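PDB 5FS4: AP205 bacteriophage COAT protein from Acinetobacter phage ap205, which forms the protein shell of a small single-stranded RNA phage, its chain a circularly permuted version of the coat protein fold. Local coordinates for residues A97-E100 against T101-N105. The protein carries 2 engineered substitutions. Numbering follows the deposited sequence.
Sequences AEWE and THKRN
K103 lies across the indole of W99, one helical turn back, and its CG, CD and CE follow the ring while CB sits by the carbonyl oxygens of W99 and E100. K103 CG stands 3.6 Å from the centroid of the W99 six-membered ring and nearly on the ring normal, a CH-pi contact made possible because chi1 of W99 (174°) carries the indole towards its own carbonyl side, up the helix. K103 CD continues over the face, 3.6 Å from both CZ2 and CE2 of W99, and a bend at chi3 of K103 (-76°) brings its CE to 3.4 Å from W99 NE1. Lysine suits this place because its methylenes cover an aromatic face while the ammonium passes beyond it; tryptophan offers that broad face and an N-H at its rim. K103 NZ forms a salt bridge with E100 OE1 at 2.9 Å; glutamate fits because its side chain runs alongside the lysine's in the same direction. Helix 92-111, to which all these residues belong, packs against the second subunit in the dimer of the Levi-type coat protein fold, where OD1 of D107 of the second subunit forms a salt bridge with K103 NZ and accepts a hydrogen bond from W99 NE1. H102 brings CD2 to 3.8 Å from W99 CZ3, the rings meeting rim to rim with planes 24° apart; an imidazole is apt, since its nitrogens bond S55 and T83 of the second subunit. On another side of the helix, threonine's short hydroxyl reaches the preceding turn: T101 N and T101 OG1 both donate to A97 O, from opposite faces of its carbonyl plane.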
loop_
_atom_site.group_PDB
_atom_site.type_symbol
_atom_site.label_atom_id
_atom_site.label_comp_id
_atom_site.label_asym_id
_atom_site.label_seq_id
_atom_site.Cartn_x
_atom_site.Cartn_y
_atom_site.Cartn_z
ATOM N N ALA B 97 -4.292 -13.442 -4.975
ATOM C CA ALA B 97 -4.122 -14.076 -3.674
ATOM C C ALA B 97 -2.942 -13.486 -2.902
ATOM O O ALA B 97 -3.021 -13.338 -1.695
ATOM C CB ALA B 97 -3.911 -15.557 -3.876
ATOM N N GLU B 98 -1.858 -13.176 -3.600
ATOM C CA GLU B 98 -0.697 -12.506 -3.021
ATOM C C GLU B 98 -1.055 -11.086 -2.526
ATOM O O GLU B 98 -0.610 -10.641 -1.458
ATOM C CB GLU B 98 0.453 -12.410 -4.040
ATOM C CG GLU B 98 1.139 -13.731 -4.339
ATOM C CD GLU B 98 1.627 -14.415 -3.065
ATOM O OE1 GLU B 98 2.306 -13.787 -2.283
ATOM O OE2 GLU B 98 1.343 -15.612 -2.839
ATOM N N TRP B 99 -1.845 -10.370 -3.314
ATOM C CA TRP B 99 -2.373 -9.067 -2.862
ATOM C C TRP B 99 -3.197 -9.233 -1.596
ATOM O O TRP B 99 -3.006 -8.472 -0.641
ATOM C CB TRP B 99 -3.158 -8.368 -4.006
ATOM C CG TRP B 99 -3.874 -7.089 -3.616
ATOM C CD1 TRP B 99 -5.219 -6.863 -3.763
ATOM C CD2 TRP B 99 -3.328 -5.861 -3.066
ATOM N NE1 TRP B 99 -5.530 -5.595 -3.346
ATOM C CE2 TRP B 99 -4.409 -4.979 -2.870
ATOM C CE3 TRP B 99 -2.053 -5.454 -2.634
ATOM C CZ2 TRP B 99 -4.237 -3.661 -2.333
ATOM C CZ3 TRP B 99 -1.894 -4.206 -2.107
ATOM C CH2 TRP B 99 -2.978 -3.307 -1.978
ATOM N N GLU B 100 -4.102 -10.225 -1.512
ATOM C CA GLU B 100 -4.870 -10.368 -0.226
ATOM C C GLU B 100 -3.920 -10.605 0.966
ATOM O O GLU B 100 -4.057 -9.998 2.078
ATOM C CB GLU B 100 -6.008 -11.428 -0.321
ATOM C CG GLU B 100 -7.044 -11.133 -1.418
ATOM C CD GLU B 100 -7.673 -9.757 -1.282
ATOM O OE1 GLU B 100 -8.087 -9.470 -0.129
ATOM O OE2 GLU B 100 -7.756 -8.976 -2.269
ATOM N N THR B 101 -2.913 -11.419 0.709
ATOM C CA THR B 101 -1.979 -11.796 1.790
ATOM C C THR B 101 -1.081 -10.653 2.195
ATOM O O THR B 101 -0.816 -10.462 3.387
ATOM C CB THR B 101 -1.164 -13.033 1.402
ATOM O OG1 THR B 101 -2.084 -14.111 1.116
ATOM C CG2 THR B 101 -0.248 -13.468 2.501
ATOM N N HIS B 102 -0.612 -9.925 1.189
ATOM C CA HIS B 102 0.228 -8.747 1.448
ATOM C C HIS B 102 -0.510 -7.699 2.312
ATOM O O HIS B 102 0.083 -7.101 3.205
ATOM C CB HIS B 102 0.715 -8.209 0.069
ATOM C CG HIS B 102 1.376 -6.862 0.129
ATOM N ND1 HIS B 102 2.754 -6.717 0.173
ATOM C CD2 HIS B 102 0.871 -5.612 0.093
ATOM C CE1 HIS B 102 3.061 -5.436 0.109
ATOM N NE2 HIS B 102 1.937 -4.742 0.121
ATOM N N LYS B 103 -1.782 -7.447 1.998
ATOM C CA LYS B 103 -2.621 -6.526 2.745
ATOM C C LYS B 103 -2.690 -6.992 4.219
ATOM O O LYS B 103 -2.497 -6.195 5.116
ATOM C CB LYS B 103 -4.018 -6.412 2.148
ATOM C CG LYS B 103 -4.125 -5.579 0.868
ATOM C CD LYS B 103 -5.594 -5.363 0.484
ATOM C CE LYS B 103 -6.161 -6.638 -0.122
ATOM N NZ LYS B 103 -7.630 -6.597 -0.410
ATOM N N ARG B 104 -2.883 -8.299 4.409
ATOM C CA ARG B 104 -2.983 -8.894 5.687
ATOM C C ARG B 104 -1.712 -8.715 6.487
ATOM O O ARG B 104 -1.757 -8.403 7.661
ATOM C CB ARG B 104 -3.243 -10.374 5.510
ATOM C CG ARG B 104 -3.253 -11.098 6.834
ATOM C CD ARG B 104 -3.805 -12.484 6.670
ATOM N NE ARG B 104 -3.642 -13.206 7.919
ATOM C CZ ARG B 104 -3.940 -14.484 8.063
ATOM N NH1 ARG B 104 -4.375 -15.214 7.041
ATOM N NH2 ARG B 104 -3.759 -15.041 9.246
ATOM N N ASN B 105 -0.581 -8.887 5.836
ATOM C CA ASN B 105 0.677 -8.840 6.528
ATOM C C ASN B 105 1.027 -7.370 6.850
ATOM O O ASN B 105 1.536 -7.080 7.903
ATOM C CB ASN B 105 1.766 -9.482 5.694
ATOM C CG ASN B 105 1.712 -10.997 5.728
ATOM O OD1 ASN B 105 1.310 -11.603 6.725
ATOM N ND2 ASN B 105 2.171 -11.590 4.687
#